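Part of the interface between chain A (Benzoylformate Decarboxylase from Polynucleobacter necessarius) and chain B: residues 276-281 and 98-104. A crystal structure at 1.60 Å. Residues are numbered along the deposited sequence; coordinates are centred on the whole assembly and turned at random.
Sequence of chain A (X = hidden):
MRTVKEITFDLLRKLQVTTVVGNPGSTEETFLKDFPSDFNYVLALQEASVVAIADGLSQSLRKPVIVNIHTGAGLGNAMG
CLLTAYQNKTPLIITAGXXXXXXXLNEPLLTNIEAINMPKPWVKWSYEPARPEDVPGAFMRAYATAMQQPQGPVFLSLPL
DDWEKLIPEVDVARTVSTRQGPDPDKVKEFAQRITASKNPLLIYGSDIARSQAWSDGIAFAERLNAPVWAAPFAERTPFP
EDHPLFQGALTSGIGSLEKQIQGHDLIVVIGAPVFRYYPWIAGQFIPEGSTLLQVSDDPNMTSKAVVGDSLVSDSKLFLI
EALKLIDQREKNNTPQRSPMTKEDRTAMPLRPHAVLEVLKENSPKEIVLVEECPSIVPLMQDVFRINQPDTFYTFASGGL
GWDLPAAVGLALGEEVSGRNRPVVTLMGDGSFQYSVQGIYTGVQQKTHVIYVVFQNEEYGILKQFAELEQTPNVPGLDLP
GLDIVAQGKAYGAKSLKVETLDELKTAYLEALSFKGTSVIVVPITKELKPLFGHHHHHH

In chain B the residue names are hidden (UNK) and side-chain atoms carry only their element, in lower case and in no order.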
# COMPACT_ATOMS: atom_id res chain seq x y z
N ARG A 276 -26.66 4.48 -0.22
CA ARG A 276 -26.14 3.25 0.36
C ARG A 276 -26.99 2.06 -0.08
O ARG A 276 -27.75 1.48 0.71
CB ARG A 276 -26.05 3.37 1.89
CG ARG A 276 -25.37 2.20 2.57
CD ARG A 276 -25.19 2.50 4.04
NE ARG A 276 -24.12 3.47 4.25
CZ ARG A 276 -23.97 4.18 5.37
NH1 ARG A 276 -24.83 4.02 6.37
NH2 ARG A 276 -22.97 5.03 5.48
N TYR A 277 -26.86 1.71 -1.35
CA TYR A 277 -27.59 0.58 -1.92
C TYR A 277 -27.02 -0.74 -1.43
O TYR A 277 -25.90 -0.81 -0.95
CB TYR A 277 -27.49 0.61 -3.44
CG TYR A 277 -28.08 1.82 -4.13
CD1 TYR A 277 -29.44 2.12 -4.01
CD2 TYR A 277 -27.30 2.63 -4.95
CE1 TYR A 277 -29.98 3.21 -4.68
CE2 TYR A 277 -27.84 3.72 -5.62
CZ TYR A 277 -29.18 4.00 -5.49
OH TYR A 277 -29.73 5.07 -6.16
N TYR A 278 -27.79 -1.81 -1.58
CA TYR A 278 -27.31 -3.13 -1.19
C TYR A 278 -27.61 -4.17 -2.27
O TYR A 278 -26.71 -4.56 -3.02
CB TYR A 278 -27.85 -3.52 0.19
CG TYR A 278 -27.36 -4.86 0.70
CD1 TYR A 278 -26.20 -5.44 0.19
CD2 TYR A 278 -28.06 -5.53 1.69
CE1 TYR A 278 -25.76 -6.67 0.66
CE2 TYR A 278 -27.62 -6.76 2.17
CZ TYR A 278 -26.47 -7.32 1.65
OH TYR A 278 -26.03 -8.54 2.12
N PRO A 279 -28.88 -4.60 -2.39
CA PRO A 279 -29.21 -5.52 -3.49
C PRO A 279 -29.15 -4.81 -4.82
O PRO A 279 -29.36 -3.60 -4.88
CB PRO A 279 -30.66 -5.92 -3.18
CG PRO A 279 -31.21 -4.72 -2.49
CD PRO A 279 -30.08 -4.21 -1.64
N TRP A 280 -28.86 -5.56 -5.88
CA TRP A 280 -28.93 -5.02 -7.23
C TRP A 280 -30.37 -5.09 -7.72
O TRP A 280 -30.94 -6.18 -7.88
CB TRP A 280 -27.98 -5.78 -8.17
CG TRP A 280 -28.23 -5.50 -9.62
CD1 TRP A 280 -28.71 -6.37 -10.56
CD2 TRP A 280 -28.02 -4.25 -10.29
NE1 TRP A 280 -28.80 -5.74 -11.78
CE2 TRP A 280 -28.38 -4.44 -11.64
CE3 TRP A 280 -27.55 -2.99 -9.89
CZ2 TRP A 280 -28.30 -3.42 -12.59
CZ3 TRP A 280 -27.47 -1.98 -10.83
CH2 TRP A 280 -27.84 -2.20 -12.16
N ILE A 281 -30.96 -3.92 -7.93
CA ILE A 281 -32.31 -3.80 -8.49
C ILE A 281 -32.23 -2.71 -9.54
O ILE A 281 -32.13 -1.52 -9.22
CB ILE A 281 -33.35 -3.45 -7.41
CG1 ILE A 281 -33.42 -4.56 -6.36
CG2 ILE A 281 -34.72 -3.27 -8.04
CD1 ILE A 281 -34.45 -4.30 -5.29
N UNK B 98 -17.37 -9.72 -3.84
CA UNK B 98 -17.29 -8.28 -3.97
C UNK B 98 -18.64 -7.82 -4.52
O UNK B 98 -19.37 -8.62 -5.14
c UNK B 98 -15.76 -5.50 -4.22
o UNK B 98 -16.61 -5.27 -3.36
c UNK B 98 -16.16 -7.92 -4.94
n UNK B 98 -14.53 -4.96 -4.20
c UNK B 98 -16.07 -6.45 -5.38
N UNK B 99 -18.99 -6.56 -4.28
CA UNK B 99 -20.23 -6.00 -4.83
C UNK B 99 -20.24 -6.12 -6.35
O UNK B 99 -19.19 -6.22 -6.98
n UNK B 99 -23.76 -4.21 -2.68
c UNK B 99 -20.44 -4.55 -4.38
c UNK B 99 -22.86 -4.64 -3.55
o UNK B 99 -23.17 -5.21 -4.61
c UNK B 99 -21.39 -4.41 -3.18
N UNK B 100 -21.43 -6.11 -6.93
CA UNK B 100 -21.57 -6.25 -8.37
C UNK B 100 -20.89 -5.11 -9.14
O UNK B 100 -20.95 -3.94 -8.74
c UNK B 100 -23.06 -6.33 -8.77
o UNK B 100 -23.16 -6.22 -10.19
c UNK B 100 -23.85 -5.21 -8.12
N UNK B 101 -20.25 -5.46 -10.27
CA UNK B 101 -19.65 -4.43 -11.12
C UNK B 101 -20.68 -3.40 -11.56
O UNK B 101 -20.32 -2.29 -11.96
n UNK B 101 -14.24 -6.38 -12.95
n UNK B 101 -16.23 -7.55 -13.08
c UNK B 101 -14.92 -7.53 -12.87
c UNK B 101 -17.05 -6.37 -13.37
c UNK B 101 -17.77 -5.91 -12.07
c UNK B 101 -18.98 -5.05 -12.37
n UNK B 101 -14.29 -8.66 -12.58
N UNK B 102 -21.96 -3.75 -11.49
CA UNK B 102 -23.01 -2.81 -11.88
C UNK B 102 -23.04 -1.60 -10.95
O UNK B 102 -23.50 -0.54 -11.35
o UNK B 102 -24.69 -5.20 -15.13
c UNK B 102 -24.75 -4.30 -14.28
c UNK B 102 -24.55 -4.69 -12.82
c UNK B 102 -24.39 -3.49 -11.87
o UNK B 102 -24.98 -3.11 -14.58
N UNK B 103 -22.52 -1.75 -9.73
CA UNK B 103 -22.56 -0.66 -8.75
C UNK B 103 -21.19 -0.28 -8.16
O UNK B 103 -21.07 0.76 -7.49
c UNK B 103 -23.50 -1.02 -7.59
c UNK B 103 -24.97 -1.16 -7.98
c UNK B 103 -25.88 -2.83 -5.91
s UNK B 103 -26.10 -1.16 -6.57
N UNK B 104 -20.18 -1.10 -8.42
CA UNK B 104 -18.88 -0.97 -7.75
C UNK B 104 -18.30 0.44 -7.72
O UNK B 104 -17.72 0.85 -6.71
c UNK B 104 -16.31 -3.82 -8.46
c UNK B 104 -17.47 -3.19 -7.70
c UNK B 104 -17.11 -2.92 -6.22
c UNK B 104 -17.86 -1.90 -8.41
O HOH W 1 -25.67 -6.56 -4.44

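Position 98 carries three side-chain carbons, the third bearing one oxygen and one nitrogen, and lies out of reach of the chain A stretch. A terminal amide on a two-carbon stem makes it glutamine, Q98(B). It serves its own chain, its OE1 accepting from the backbone N of position 99 at 2.9 Å.

Position 99 has the same composition, three carbons with an oxygen and a nitrogen on the last, but its end comes close to chain A. The amide nitrogen lies 3.0 Å from Y278(A) O and the oxygen 3.0 Å from the backbone N of position 100. This is Q99(B). Its CA-to-CB bond points sideways, and the long side chain then brings NE2 to Y278(A) O in a nearly straight hydrogen bond of 173°, with NE2 also at the edge of the tyrosine ring. An amide suits the place because it donates across the interface while accepting at home.

Position 100 has one carbon carrying an oxygen and a carbon; the outer carbon lies 4.2 Å from W280(A) CB. This β-branched pattern is threonine, T100(B). Its OG1 accepts from the backbone N of position 102 at 3.0 Å, so one short side chain offers both a methyl and a local acceptor.

At position 101, three carbons, a nitrogen and a carbon bearing two more nitrogens spell a guanidinium, which makes no contact with the chain A stretch. This is R101(B), and its nitrogens are bonded elsewhere in the structure.

Position 102 shows three carbons, the last with two oxygens, a carboxylate one methylene longer than aspartate. Its CB sits over the face of the W280(A) six-membered ring, 3.6 Å from the centroid. This is E102(B), its aliphatic stem making the CH-π contact.

Position 103 is unbranched: two carbons, a sulfur, a carbon. The sulfur lies 3.9 Å from Y277(A) CB, the second carbon 3.7 Å from W280(A) CE3, and the terminal carbon 3.5 Å from Y278(A) O. This is M103(B). A flexible, apolar thioether can follow such an uneven surface.

Position 104, four carbons forked at the second, makes no contact with the chain A stretch. It is L104(B), a wholly apolar side chain that suits its buried position.

The contact thus joins one direct polar link to an apolar patch. A water reinforces the link, donating to Q99(B) OE1 at 2.8 Å and to Y278(A) O at 2.7 Å, so that this carbonyl receives both the amide and the water. Beside it, M103(B) reaches from Y277(A) to W280(A), whose indole also packs against E102(B), while the M103(B) N to T100(B) O hydrogen bond, 2.9 Å, helps hold the turn that presents these side chains.

Chain B, residues 98-104: QQTREML
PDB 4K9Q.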